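Local structure of response regulator protein (3RQI) at residues F10-D15 with Y32-A37; A49-F54 with Q77-I82; S65-I70 with V95-D100; V84-A89 with D103-K108. The protein probably acts as the response regulator of a two-component system, receiving a phosphoryl group on a receiver-domain aspartate and passing the signal to a Fis-type helix-turn-helix DNA-binding region. One frame throughout, in Å; residues are numbered along the deposited sequence.

Interaction 1 (F10-D15 with Y32-A37); sequences FLVIDD and YAVRQA. With CA (calcium ion), chain B.
F10, V12 and D14 alternate with A33, R35 and A37 in five backbone hydrogen bonds: F10 N gives to A33 O, R35 N to F10 O, V12 N to R35 O, A37 N to V12 O, and D14 N closes the ladder on A37 O at 3.0 Å. This is the parallel pairing of a beta-alpha-beta unit, with helix 17-29 as the crossover, and it sets the edge strand 33-37 beside strand 9-13 of the CheY-like receiver sheet.

Among the side chains, the F10 ring turns its edge toward the face of Y32 in an offset edge-to-face pair, planes at 89°; CD1 of F10 and CD1 of Y32 are 4.0 Å apart. V12 CG2 touches V34 CG1 at 3.8 Å on the sheet face that carries F10, V12 and V34, while L11 and I13 reach A37 CB on the opposite sheet face.

The polar end lies just past the strand. D15 OD1 binds the calcium ion at 2.3 Å; a calcium-bound water donates to D14 OD1, and D14 OD2 forms a salt bridge with K108.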
loop_
_atom_site.group_PDB
_atom_site.type_symbol
_atom_site.label_atom_id
_atom_site.label_comp_id
_atom_site.label_asym_id
_atom_site.label_seq_id
_atom_site.Cartn_x
_atom_site.Cartn_y
_atom_site.Cartn_z
ATOM N N PHE A 10 -12.670 -20.608 -7.715
ATOM C CA PHE A 10 -11.975 -19.749 -6.777
ATOM C C PHE A 10 -10.916 -20.565 -6.026
ATOM O O PHE A 10 -11.235 -21.634 -5.471
ATOM C CB PHE A 10 -13.048 -19.224 -5.787
ATOM C CG PHE A 10 -12.700 -17.921 -5.132
ATOM C CD1 PHE A 10 -13.502 -16.798 -5.311
ATOM C CD2 PHE A 10 -11.594 -17.835 -4.279
ATOM C CE1 PHE A 10 -13.170 -15.572 -4.693
ATOM C CE2 PHE A 10 -11.274 -16.640 -3.644
ATOM C CZ PHE A 10 -12.055 -15.501 -3.849
ATOM N N LEU A 11 -9.682 -20.065 -5.973
ATOM C CA LEU A 11 -8.591 -20.700 -5.166
ATOM C C LEU A 11 -8.289 -19.826 -3.952
ATOM O O LEU A 11 -7.903 -18.681 -4.106
ATOM C CB LEU A 11 -7.338 -20.824 -6.008
ATOM C CG LEU A 11 -6.076 -21.444 -5.310
ATOM C CD1 LEU A 11 -6.308 -22.823 -4.711
ATOM C CD2 LEU A 11 -4.841 -21.473 -6.248
ATOM N N VAL A 12 -8.475 -20.400 -2.781
ATOM C CA VAL A 12 -8.163 -19.725 -1.515
ATOM C C VAL A 12 -6.819 -20.255 -1.003
ATOM O O VAL A 12 -6.736 -21.422 -0.658
ATOM C CB VAL A 12 -9.303 -19.951 -0.485
ATOM C CG1 VAL A 12 -8.832 -19.483 0.906
ATOM C CG2 VAL A 12 -10.625 -19.214 -0.929
ATOM N N ILE A 13 -5.818 -19.388 -0.918
ATOM C CA ILE A 13 -4.480 -19.803 -0.421
ATOM C C ILE A 13 -4.257 -19.144 0.941
ATOM O O ILE A 13 -4.022 -17.930 1.032
ATOM C CB ILE A 13 -3.374 -19.350 -1.380
ATOM C CG1 ILE A 13 -3.615 -19.962 -2.781
ATOM C CG2 ILE A 13 -1.983 -19.767 -0.807
ATOM C CD1 ILE A 13 -2.839 -19.218 -3.884
ATOM N N ASP A 14 -4.340 -19.940 2.010
ATOM C CA ASP A 14 -4.146 -19.436 3.375
ATOM C C ASP A 14 -3.800 -20.628 4.260
ATOM O O ASP A 14 -4.414 -21.690 4.127
ATOM C CB ASP A 14 -5.442 -18.717 3.860
ATOM C CG ASP A 14 -5.194 -17.826 5.022
ATOM O OD1 ASP A 14 -4.717 -18.329 6.074
ATOM O OD2 ASP A 14 -5.428 -16.596 4.914
ATOM N N ASP A 15 -2.786 -20.491 5.104
ATOM C CA ASP A 15 -2.399 -21.623 5.974
ATOM C C ASP A 15 -3.364 -21.864 7.126
ATOM O O ASP A 15 -3.294 -22.925 7.794
ATOM C CB ASP A 15 -0.996 -21.372 6.558
ATOM C CG ASP A 15 -0.982 -20.195 7.484
ATOM O OD1 ASP A 15 -1.188 -19.047 7.026
ATOM O OD2 ASP A 15 -0.747 -20.395 8.685
ATOM N N TYR A 32 -19.748 -20.081 -5.996
ATOM C CA TYR A 32 -18.389 -20.335 -6.445
ATOM C C TYR A 32 -17.995 -21.758 -6.110
ATOM O O TYR A 32 -18.505 -22.334 -5.155
ATOM C CB TYR A 32 -17.374 -19.333 -5.819
ATOM C CG TYR A 32 -17.619 -17.933 -6.311
ATOM C CD1 TYR A 32 -16.894 -17.416 -7.376
ATOM C CD2 TYR A 32 -18.621 -17.142 -5.746
ATOM C CE1 TYR A 32 -17.160 -16.122 -7.865
ATOM C CE2 TYR A 32 -18.903 -15.860 -6.225
ATOM C CZ TYR A 32 -18.151 -15.354 -7.282
ATOM O OH TYR A 32 -18.425 -14.095 -7.774
ATOM N N ALA A 33 -17.136 -22.338 -6.935
ATOM C CA ALA A 33 -16.597 -23.660 -6.673
ATOM C C ALA A 33 -15.203 -23.367 -6.120
ATOM O O ALA A 33 -14.390 -22.802 -6.840
ATOM C CB ALA A 33 -16.482 -24.432 -7.970
ATOM N N VAL A 34 -14.929 -23.761 -4.874
ATOM C CA VAL A 34 -13.702 -23.315 -4.164
ATOM C C VAL A 34 -12.744 -24.461 -3.866
ATOM O O VAL A 34 -13.170 -25.554 -3.412
ATOM C CB VAL A 34 -14.079 -22.632 -2.804
ATOM C CG1 VAL A 34 -12.867 -22.030 -2.091
ATOM C CG2 VAL A 34 -15.153 -21.530 -3.022
ATOM N N ARG A 35 -11.468 -24.231 -4.159
ATOM C CA ARG A 35 -10.371 -25.108 -3.698
ATOM C C ARG A 35 -9.530 -24.321 -2.715
ATOM O O ARG A 35 -9.434 -23.088 -2.818
ATOM C CB ARG A 35 -9.506 -25.571 -4.877
ATOM C CG ARG A 35 -10.286 -26.371 -5.920
ATOM C CD ARG A 35 -10.806 -27.676 -5.306
ATOM N NE ARG A 35 -9.699 -28.612 -5.146
ATOM C CZ ARG A 35 -9.471 -29.650 -5.957
ATOM N NH1 ARG A 35 -10.310 -29.924 -6.946
ATOM N NH2 ARG A 35 -8.425 -30.447 -5.751
ATOM N N GLN A 36 -8.930 -25.031 -1.746
ATOM C CA GLN A 36 -8.088 -24.396 -0.735
ATOM C C GLN A 36 -6.654 -24.971 -0.839
ATOM O O GLN A 36 -6.462 -26.178 -1.071
ATOM C CB GLN A 36 -8.611 -24.717 0.675
ATOM C CG GLN A 36 -10.004 -24.200 1.017
ATOM C CD GLN A 36 -10.387 -24.662 2.422
ATOM O OE1 GLN A 36 -9.565 -24.629 3.349
ATOM N NE2 GLN A 36 -11.595 -25.183 2.559
ATOM N N ALA A 37 -5.667 -24.117 -0.626
ATOM C CA ALA A 37 -4.271 -24.512 -0.501
ATOM C C ALA A 37 -3.744 -23.892 0.781
ATOM O O ALA A 37 -4.004 -22.706 1.030
ATOM C CB ALA A 37 -3.461 -23.993 -1.697
HETATM CA CA CA B . -1.182 -16.827 7.779
HETATM O O HOH W 1 -3.568 -16.693 7.864
#

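Interaction 2 (A49-F54 with Q77-I82); sequences AEKFEF and QPDARI. With SO4 (sulfate ion), chain D.
Q77 reads the backbone of 49-54 with both ends of its amide. Its NE2 donates to E50 O at 2.8 Å in the plane of that carbonyl, and its OE1 accepts from F52 N, also at 2.8 Å and nearly straight, with 171° at the hydrogen. The two bonds leave the amide little freedom to rotate. CG of Q77 sits anti to the carbonyl carbon (chi1 -58°), and the bend at chi2 turns CD toward the opposing backbone. NE2 also lies at the edge of the F52 ring, near its plane, and makes another bond to A47 O.

Further along, A80 CB packs 3.4 Å from F52 O, and R81 N donates to E53 O. Here parallel pairing begins between strands 54-56 and 81-86, inner, neighbouring strands of the receiver-domain sheet: F54 and R81 form a bridge, and CD1 of F54 rests 4.1 Å from CB of R81.

Around this first shell lies a type I turn from Q77 to A80, closed by A80 N to Q77 O, which leads from helix 67-76 into the strand. One water donates to E53 O and, at 3.3 Å, to D79 O. The R81 chain, bent at chi2 and chi3, leads its guanidinium away, giving NE to L119 O and presenting NH1 and NH2 to a sulfate, probably a crystallisation ion, that also binds K99 of the second subunit.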
loop_
_atom_site.group_PDB
_atom_site.type_symbol
_atom_site.label_atom_id
_atom_site.label_comp_id
_atom_site.label_asym_id
_atom_site.label_seq_id
_atom_site.Cartn_x
_atom_site.Cartn_y
_atom_site.Cartn_z
ATOM N N ALA A 49 -3.022 -27.313 -12.010
ATOM C CA ALA A 49 -3.913 -28.416 -12.369
ATOM C C ALA A 49 -5.279 -27.991 -12.900
ATOM O O ALA A 49 -5.898 -28.713 -13.656
ATOM C CB ALA A 49 -4.082 -29.368 -11.174
ATOM N N GLU A 50 -5.731 -26.801 -12.517
ATOM C CA GLU A 50 -7.084 -26.376 -12.821
ATOM C C GLU A 50 -7.049 -24.853 -13.072
ATOM O O GLU A 50 -6.175 -24.155 -12.561
ATOM C CB GLU A 50 -7.964 -26.757 -11.599
ATOM C CG GLU A 50 -9.098 -25.827 -11.227
ATOM C CD GLU A 50 -9.966 -26.404 -10.090
ATOM O OE1 GLU A 50 -9.545 -27.403 -9.450
ATOM O OE2 GLU A 50 -11.053 -25.832 -9.838
ATOM N N LYS A 51 -7.983 -24.368 -13.886
ATOM C CA LYS A 51 -8.128 -22.930 -14.166
ATOM C C LYS A 51 -9.010 -22.284 -13.120
ATOM O O LYS A 51 -10.130 -22.769 -12.854
ATOM C CB LYS A 51 -8.800 -22.711 -15.523
ATOM C CG LYS A 51 -8.982 -21.223 -15.882
ATOM C CD LYS A 51 -9.575 -21.054 -17.282
ATOM C CE LYS A 51 -10.168 -19.657 -17.479
ATOM N NZ LYS A 51 -11.081 -19.641 -18.665
ATOM N N PHE A 52 -8.511 -21.175 -12.558
ATOM C CA PHE A 52 -9.256 -20.376 -11.572
ATOM C C PHE A 52 -9.573 -19.008 -12.119
ATOM O O PHE A 52 -8.749 -18.399 -12.815
ATOM C CB PHE A 52 -8.438 -20.273 -10.268
ATOM C CG PHE A 52 -8.281 -21.609 -9.585
ATOM C CD1 PHE A 52 -7.099 -22.338 -9.725
ATOM C CD2 PHE A 52 -9.318 -22.152 -8.821
ATOM C CE1 PHE A 52 -6.965 -23.585 -9.110
ATOM C CE2 PHE A 52 -9.194 -23.356 -8.213
ATOM C CZ PHE A 52 -8.023 -24.094 -8.350
ATOM N N GLU A 53 -10.776 -18.514 -11.843
ATOM C CA GLU A 53 -11.114 -17.165 -12.222
ATOM C C GLU A 53 -10.705 -16.163 -11.148
ATOM O O GLU A 53 -10.421 -14.998 -11.465
ATOM C CB GLU A 53 -12.629 -17.083 -12.492
ATOM C CG GLU A 53 -13.031 -17.645 -13.884
ATOM C CD GLU A 53 -12.912 -19.154 -13.979
ATOM O OE1 GLU A 53 -13.394 -19.847 -13.070
ATOM O OE2 GLU A 53 -12.363 -19.655 -14.996
ATOM N N PHE A 54 -10.691 -16.621 -9.886
ATOM C CA PHE A 54 -10.332 -15.772 -8.747
ATOM C C PHE A 54 -9.380 -16.507 -7.833
ATOM O O PHE A 54 -9.506 -17.722 -7.685
ATOM C CB PHE A 54 -11.593 -15.437 -7.960
ATOM C CG PHE A 54 -12.686 -14.820 -8.823
ATOM C CD1 PHE A 54 -12.670 -13.474 -9.096
ATOM C CD2 PHE A 54 -13.688 -15.624 -9.396
ATOM C CE1 PHE A 54 -13.704 -12.885 -9.926
ATOM C CE2 PHE A 54 -14.683 -15.068 -10.224
ATOM C CZ PHE A 54 -14.689 -13.712 -10.470
ATOM N N GLN A 77 -1.775 -18.618 -14.272
ATOM C CA GLN A 77 -3.195 -18.240 -14.289
ATOM C C GLN A 77 -3.326 -16.837 -14.855
ATOM O O GLN A 77 -3.765 -15.901 -14.161
ATOM C CB GLN A 77 -3.800 -18.285 -12.853
ATOM C CG GLN A 77 -3.707 -19.638 -12.149
ATOM C CD GLN A 77 -4.769 -20.625 -12.619
ATOM O OE1 GLN A 77 -5.871 -20.226 -13.026
ATOM N NE2 GLN A 77 -4.445 -21.921 -12.570
ATOM N N PRO A 78 -2.969 -16.667 -16.138
ATOM C CA PRO A 78 -2.901 -15.301 -16.676
ATOM C C PRO A 78 -4.258 -14.599 -16.714
ATOM O O PRO A 78 -4.297 -13.354 -16.676
ATOM C CB PRO A 78 -2.363 -15.517 -18.103
ATOM C CG PRO A 78 -2.653 -16.965 -18.422
ATOM C CD PRO A 78 -2.542 -17.681 -17.120
ATOM N N ASP A 79 -5.341 -15.378 -16.812
ATOM C CA ASP A 79 -6.697 -14.824 -16.832
ATOM C C ASP A 79 -7.288 -14.511 -15.422
ATOM O O ASP A 79 -8.222 -13.724 -15.315
ATOM C CB ASP A 79 -7.680 -15.700 -17.648
ATOM C CG ASP A 79 -7.362 -15.748 -19.162
ATOM O OD1 ASP A 79 -6.925 -14.728 -19.741
ATOM O OD2 ASP A 79 -7.582 -16.819 -19.779
ATOM N N ALA A 80 -6.727 -15.089 -14.369
ATOM C CA ALA A 80 -7.281 -14.943 -12.995
ATOM C C ALA A 80 -7.168 -13.527 -12.430
ATOM O O ALA A 80 -6.192 -12.822 -12.710
ATOM C CB ALA A 80 -6.556 -15.912 -12.051
ATOM N N ARG A 81 -8.183 -13.115 -11.654
ATOM C CA ARG A 81 -8.072 -11.920 -10.783
ATOM C C ARG A 81 -7.458 -12.387 -9.477
ATOM O O ARG A 81 -7.881 -13.381 -8.924
ATOM C CB ARG A 81 -9.452 -11.308 -10.521
ATOM C CG ARG A 81 -10.341 -11.044 -11.729
ATOM C CD ARG A 81 -10.042 -9.799 -12.510
ATOM N NE ARG A 81 -9.857 -8.574 -11.704
ATOM C CZ ARG A 81 -9.253 -7.487 -12.173
ATOM N NH1 ARG A 81 -8.786 -7.457 -13.425
ATOM N NH2 ARG A 81 -9.089 -6.425 -11.397
ATOM N N ILE A 82 -6.424 -11.696 -9.000
ATOM C CA ILE A 82 -5.670 -12.157 -7.854
ATOM C C ILE A 82 -5.683 -11.069 -6.783
ATOM O O ILE A 82 -5.327 -9.908 -7.038
ATOM C CB ILE A 82 -4.202 -12.507 -8.285
ATOM C CG1 ILE A 82 -4.211 -13.733 -9.244
ATOM C CG2 ILE A 82 -3.355 -12.795 -7.060
ATOM C CD1 ILE A 82 -2.836 -14.064 -9.800
HETATM S S SO4 D . -7.713 -3.395 -13.167
HETATM O O1 SO4 D . -8.607 -3.433 -12.038
HETATM O O2 SO4 D . -8.411 -2.778 -14.303
HETATM O O3 SO4 D . -6.530 -2.611 -12.792
HETATM O O4 SO4 D . -7.279 -4.745 -13.558
HETATM O O HOH W 2 -11.145 -13.756 -13.846
#

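Interaction 3 (S65-I70 with V95-D100); sequences SGLSLI and VQAVKD. With SO4 (sulfate ion), chain C.
CG of L67 is placed anti to the backbone N (chi1 -164°), and CG1 of I70 anti to the carbonyl carbon (chi1 -65°); the CD1 methyls beyond both reach A97. CD1 of L67 comes within 3.8 Å of A97 CB, and CD1 of I70 touches the same CB at 3.7 Å, so the small alanine is met by two branched neighbours. CD2 of L67 lies against CG of Q96, the two side chains crossing at about a right angle. I70 CG2 packs on CB of D100 at 3.7 Å.

These contacts join helix 67-76 to helix 91-100, which pack side by side over strand 81-86 of the receiver domain; I70 and A97 both rest on V84. Helix 91-100 turns another side to the second subunit, where V98 meets its counterpart.

D100 brings a carboxylate to the edge of this apolar patch. OD2 stands 3.4 Å from L67 O, two acceptors with no hydrogen bond between them, whereas OD1 accepts from Q96 NE2 at 3.0 Å, the donor lying above the carboxylate plane. Q96 OE1 in turn bonds S124 of the second subunit. The helices thus meet through apolar packing and one close acceptor pair, possibly mildly repulsive, without a bond between them.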
loop_
_atom_site.group_PDB
_atom_site.type_symbol
_atom_site.label_atom_id
_atom_site.label_comp_id
_atom_site.label_asym_id
_atom_site.label_seq_id
_atom_site.Cartn_x
_atom_site.Cartn_y
_atom_site.Cartn_z
ATOM N N SER A 65 6.378 -17.761 1.935
ATOM C CA SER A 65 6.086 -16.379 1.559
ATOM C C SER A 65 4.963 -16.378 0.540
ATOM O O SER A 65 5.183 -16.846 -0.589
ATOM C CB SER A 65 7.295 -15.775 0.846
ATOM O OG SER A 65 6.933 -14.507 0.277
ATOM N N GLY A 66 3.771 -15.860 0.908
ATOM C CA GLY A 66 2.676 -15.642 -0.071
ATOM C C GLY A 66 3.052 -14.647 -1.164
ATOM O O GLY A 66 2.655 -14.767 -2.349
ATOM N N LEU A 67 3.870 -13.675 -0.806
ATOM C CA LEU A 67 4.283 -12.681 -1.783
ATOM C C LEU A 67 5.010 -13.361 -2.937
ATOM O O LEU A 67 4.799 -13.023 -4.115
ATOM C CB LEU A 67 5.210 -11.688 -1.083
ATOM C CG LEU A 67 5.501 -10.351 -1.730
ATOM C CD1 LEU A 67 4.196 -9.579 -1.983
ATOM C CD2 LEU A 67 6.400 -9.567 -0.767
ATOM N N SER A 68 5.863 -14.333 -2.591
ATOM C CA SER A 68 6.678 -15.081 -3.563
ATOM C C SER A 68 5.843 -15.939 -4.513
ATOM O O SER A 68 6.344 -16.402 -5.557
ATOM C CB SER A 68 7.702 -15.947 -2.813
ATOM O OG SER A 68 7.068 -17.109 -2.252
ATOM N N LEU A 69 4.574 -16.158 -4.158
ATOM C CA LEU A 69 3.666 -16.957 -4.992
ATOM C C LEU A 69 3.017 -16.141 -6.097
ATOM O O LEU A 69 2.535 -16.694 -7.079
ATOM C CB LEU A 69 2.528 -17.601 -4.162
ATOM C CG LEU A 69 2.799 -18.831 -3.322
ATOM C CD1 LEU A 69 1.499 -19.187 -2.558
ATOM C CD2 LEU A 69 3.220 -19.974 -4.286
ATOM N N ILE A 70 3.007 -14.818 -5.961
ATOM C CA ILE A 70 2.155 -14.030 -6.861
ATOM C C ILE A 70 2.615 -14.101 -8.339
ATOM O O ILE A 70 1.795 -14.354 -9.236
ATOM C CB ILE A 70 2.076 -12.592 -6.382
ATOM C CG1 ILE A 70 1.373 -12.557 -5.020
ATOM C CG2 ILE A 70 1.301 -11.756 -7.428
ATOM C CD1 ILE A 70 1.514 -11.209 -4.265
ATOM N N VAL A 95 2.760 -2.457 -2.274
ATOM C CA VAL A 95 3.586 -2.021 -3.423
ATOM C C VAL A 95 4.187 -3.263 -4.106
ATOM O O VAL A 95 4.013 -3.403 -5.332
ATOM C CB VAL A 95 4.706 -1.038 -2.948
ATOM C CG1 VAL A 95 5.749 -0.797 -4.056
ATOM C CG2 VAL A 95 4.115 0.313 -2.485
ATOM N N GLN A 96 4.878 -4.157 -3.362
ATOM C CA GLN A 96 5.548 -5.275 -4.006
ATOM C C GLN A 96 4.544 -6.271 -4.595
ATOM O O GLN A 96 4.776 -6.812 -5.680
ATOM C CB GLN A 96 6.521 -5.960 -3.044
ATOM C CG GLN A 96 7.465 -6.965 -3.738
ATOM C CD GLN A 96 8.300 -6.248 -4.797
ATOM O OE1 GLN A 96 8.842 -5.168 -4.537
ATOM N NE2 GLN A 96 8.383 -6.830 -5.993
ATOM N N ALA A 97 3.437 -6.492 -3.889
ATOM C CA ALA A 97 2.427 -7.414 -4.413
ATOM C C ALA A 97 1.884 -6.997 -5.771
ATOM O O ALA A 97 1.681 -7.848 -6.681
ATOM C CB ALA A 97 1.269 -7.578 -3.422
ATOM N N VAL A 98 1.683 -5.695 -5.932
ATOM C CA VAL A 98 1.155 -5.192 -7.206
ATOM C C VAL A 98 2.232 -5.312 -8.267
ATOM O O VAL A 98 1.959 -5.691 -9.418
ATOM C CB VAL A 98 0.618 -3.734 -7.070
ATOM C CG1 VAL A 98 0.239 -3.169 -8.468
ATOM C CG2 VAL A 98 -0.505 -3.682 -6.065
ATOM N N LYS A 99 3.496 -5.040 -7.912
ATOM C CA LYS A 99 4.560 -5.206 -8.906
ATOM C C LYS A 99 4.649 -6.650 -9.414
ATOM O O LYS A 99 4.946 -6.899 -10.588
ATOM C CB LYS A 99 5.928 -4.799 -8.318
ATOM C CG LYS A 99 6.116 -3.328 -8.036
ATOM C CD LYS A 99 7.592 -3.085 -7.729
ATOM C CE LYS A 99 7.848 -1.633 -7.415
ATOM N NZ LYS A 99 9.293 -1.361 -7.300
ATOM N N ASP A 100 4.377 -7.600 -8.509
ATOM C CA ASP A 100 4.462 -9.040 -8.766
ATOM C C ASP A 100 3.287 -9.541 -9.617
ATOM O O ASP A 100 3.338 -10.670 -10.159
ATOM C CB ASP A 100 4.482 -9.815 -7.424
ATOM C CG ASP A 100 5.778 -9.636 -6.639
ATOM O OD1 ASP A 100 6.762 -9.103 -7.175
ATOM O OD2 ASP A 100 5.779 -10.012 -5.445
HETATM S S SO4 C . 12.348 -2.263 -9.317
HETATM O O1 SO4 C . 12.756 -1.632 -8.088
HETATM O O2 SO4 C . 13.358 -3.261 -9.695
HETATM O O3 SO4 C . 11.042 -2.898 -9.098
HETATM O O4 SO4 C . 12.219 -1.287 -10.408
#

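Interaction 4 (V84-A89 with D103-K108); sequences VLTGYA and DNYLAK
CG1 of V84 lies over one face of the Y105 ring, 4.1 Å from its centroid in a CH-pi contact. The pair belongs to the last beta-alpha-beta unit of the receiver domain, in which strands 81-86 and 104-107 run parallel and helix 91-100 makes the crossover. Y105 CG is anti to the backbone N (chi1 -179°), and the ring continues past V84 toward the end of strand 81-86. There T86 CG2 approaches OH of Y105 at 3.5 Å, and A89 CB meets the ring edge in its plane. The hydroxyl is held by hydrogen bonds with T93 OG1 and S90 N.

On the face carrying L85 and L106, L85 is crossed at about a right angle by K108, just past the strand, CD1 of L85 lying 4.0 Å from CG of K108. The lysine chain, extended beyond CG, passes G87 N and L85 O; its NZ, besides meeting D14, bonds the phosphoryl group of the modified D58. T86 OG1 and G87 N bond it too, so the phosphoryl group is bonded from the C-terminal ends of both strands.

Four backbone bonds run between the strands. In the last, K108 N donates to T86 O at 2.8 Å from above the carbonyl plane.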
loop_
_atom_site.group_PDB
_atom_site.type_symbol
_atom_site.label_atom_id
_atom_site.label_comp_id
_atom_site.label_asym_id
_atom_site.label_seq_id
_atom_site.Cartn_x
_atom_site.Cartn_y
_atom_site.Cartn_z
ATOM N N VAL A 84 -4.520 -10.083 -2.806
ATOM C CA VAL A 84 -3.834 -10.362 -1.512
ATOM C C VAL A 84 -4.814 -10.069 -0.402
ATOM O O VAL A 84 -5.490 -9.011 -0.379
ATOM C CB VAL A 84 -2.550 -9.508 -1.298
ATOM C CG1 VAL A 84 -2.022 -9.652 0.177
ATOM C CG2 VAL A 84 -1.460 -9.913 -2.316
ATOM N N LEU A 85 -4.967 -11.033 0.491
ATOM C CA LEU A 85 -5.904 -10.864 1.625
ATOM C C LEU A 85 -5.119 -11.213 2.903
ATOM O O LEU A 85 -4.731 -12.378 3.107
ATOM C CB LEU A 85 -7.130 -11.786 1.441
ATOM C CG LEU A 85 -8.140 -11.786 2.615
ATOM C CD1 LEU A 85 -8.695 -10.382 2.835
ATOM C CD2 LEU A 85 -9.254 -12.765 2.308
ATOM N N THR A 86 -4.816 -10.196 3.733
ATOM C CA THR A 86 -3.765 -10.383 4.782
ATOM C C THR A 86 -4.052 -9.738 6.126
ATOM O O THR A 86 -4.566 -8.615 6.190
ATOM C CB THR A 86 -2.356 -9.915 4.287
ATOM O OG1 THR A 86 -1.364 -10.105 5.283
ATOM C CG2 THR A 86 -2.354 -8.479 3.874
ATOM N N GLY A 87 -3.692 -10.457 7.187
ATOM C CA GLY A 87 -3.734 -9.919 8.556
ATOM C C GLY A 87 -2.456 -9.157 8.919
ATOM O O GLY A 87 -2.316 -8.661 10.046
ATOM N N TYR A 88 -1.534 -9.060 7.954
ATOM C CA TYR A 88 -0.295 -8.333 8.133
ATOM C C TYR A 88 -0.141 -7.190 7.127
ATOM O O TYR A 88 0.838 -7.116 6.393
ATOM C CB TYR A 88 0.873 -9.295 8.075
ATOM C CG TYR A 88 0.796 -10.325 9.171
ATOM C CD1 TYR A 88 1.121 -10.009 10.497
ATOM C CD2 TYR A 88 0.337 -11.599 8.890
ATOM C CE1 TYR A 88 1.023 -10.978 11.503
ATOM C CE2 TYR A 88 0.237 -12.552 9.869
ATOM C CZ TYR A 88 0.575 -12.253 11.171
ATOM O OH TYR A 88 0.472 -13.251 12.124
ATOM N N ALA A 89 -1.138 -6.313 7.070
ATOM C CA ALA A 89 -1.161 -5.336 5.982
ATOM C C ALA A 89 -0.082 -4.273 6.169
ATOM O O ALA A 89 0.196 -3.841 7.303
ATOM C CB ALA A 89 -2.537 -4.704 5.838
ATOM N N ASP A 103 -3.780 -8.042 -8.552
ATOM C CA ASP A 103 -4.745 -7.044 -8.978
ATOM C C ASP A 103 -5.231 -6.111 -7.860
ATOM O O ASP A 103 -5.652 -4.993 -8.139
ATOM C CB ASP A 103 -5.957 -7.706 -9.679
ATOM C CG ASP A 103 -5.552 -8.487 -10.890
ATOM O OD1 ASP A 103 -5.169 -7.846 -11.902
ATOM O OD2 ASP A 103 -5.574 -9.725 -10.832
ATOM N N ASN A 104 -5.214 -6.574 -6.603
ATOM C CA ASN A 104 -5.672 -5.734 -5.504
ATOM C C ASN A 104 -5.180 -6.295 -4.186
ATOM O O ASN A 104 -4.525 -7.361 -4.144
ATOM C CB ASN A 104 -7.219 -5.620 -5.500
ATOM C CG ASN A 104 -7.707 -4.315 -4.931
ATOM O OD1 ASN A 104 -6.917 -3.497 -4.402
ATOM N ND2 ASN A 104 -9.028 -4.099 -5.022
ATOM N N TYR A 105 -5.488 -5.592 -3.098
ATOM C CA TYR A 105 -4.905 -5.965 -1.808
ATOM C C TYR A 105 -5.884 -5.498 -0.760
ATOM O O TYR A 105 -6.356 -4.362 -0.814
ATOM C CB TYR A 105 -3.548 -5.256 -1.686
ATOM C CG TYR A 105 -2.691 -5.470 -0.427
ATOM C CD1 TYR A 105 -1.442 -6.094 -0.536
ATOM C CD2 TYR A 105 -3.123 -5.007 0.843
ATOM C CE1 TYR A 105 -0.601 -6.242 0.571
ATOM C CE2 TYR A 105 -2.309 -5.158 1.960
ATOM C CZ TYR A 105 -1.050 -5.763 1.812
ATOM O OH TYR A 105 -0.251 -5.902 2.902
ATOM N N LEU A 106 -6.258 -6.394 0.150
ATOM C CA LEU A 106 -7.196 -6.071 1.247
ATOM C C LEU A 106 -6.695 -6.564 2.590
ATOM O O LEU A 106 -6.129 -7.667 2.710
ATOM C CB LEU A 106 -8.538 -6.745 1.002
ATOM C CG LEU A 106 -9.619 -6.144 0.112
ATOM C CD1 LEU A 106 -10.875 -6.986 0.437
ATOM C CD2 LEU A 106 -9.832 -4.666 0.417
ATOM N N ALA A 107 -6.861 -5.708 3.603
ATOM C CA ALA A 107 -6.625 -6.134 4.990
ATOM C C ALA A 107 -7.744 -7.012 5.537
ATOM O O ALA A 107 -8.945 -6.718 5.332
ATOM C CB ALA A 107 -6.445 -4.903 5.891
ATOM N N LYS A 108 -7.357 -8.101 6.220
ATOM C CA LYS A 108 -8.275 -8.808 7.107
ATOM C C LYS A 108 -8.585 -7.911 8.340
ATOM O O LYS A 108 -7.727 -7.119 8.777
ATOM C CB LYS A 108 -7.708 -10.145 7.599
ATOM C CG LYS A 108 -7.393 -11.184 6.533
ATOM C CD LYS A 108 -6.767 -12.411 7.190
ATOM C CE LYS A 108 -6.426 -13.492 6.140
ATOM N NZ LYS A 108 -5.498 -14.459 6.783
#

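From the N terminus, interaction 1 closes first, bringing strand 33-37 back beside strand 9-13 around helix 17-29. Interaction 2 opens only afterwards, joining the loop before strand 54-56 to the start of strand 81-86; it touches interaction 1 where L11 N approaches F54 O. Interaction 3 crosses interaction 2, since 65-70 lies between the two segments of interaction 2 and 95-100 lies beyond them. It also crosses interaction 4, which pairs strand 81-86 with strand 104-107 around helix 91-100, and touches it through V84. Interactions 2 and 4 share strand 81-86 and meet where I82 N and D103 OD2 probably form a hydrogen bond. Interactions 1 and 4 meet through D14 and K108.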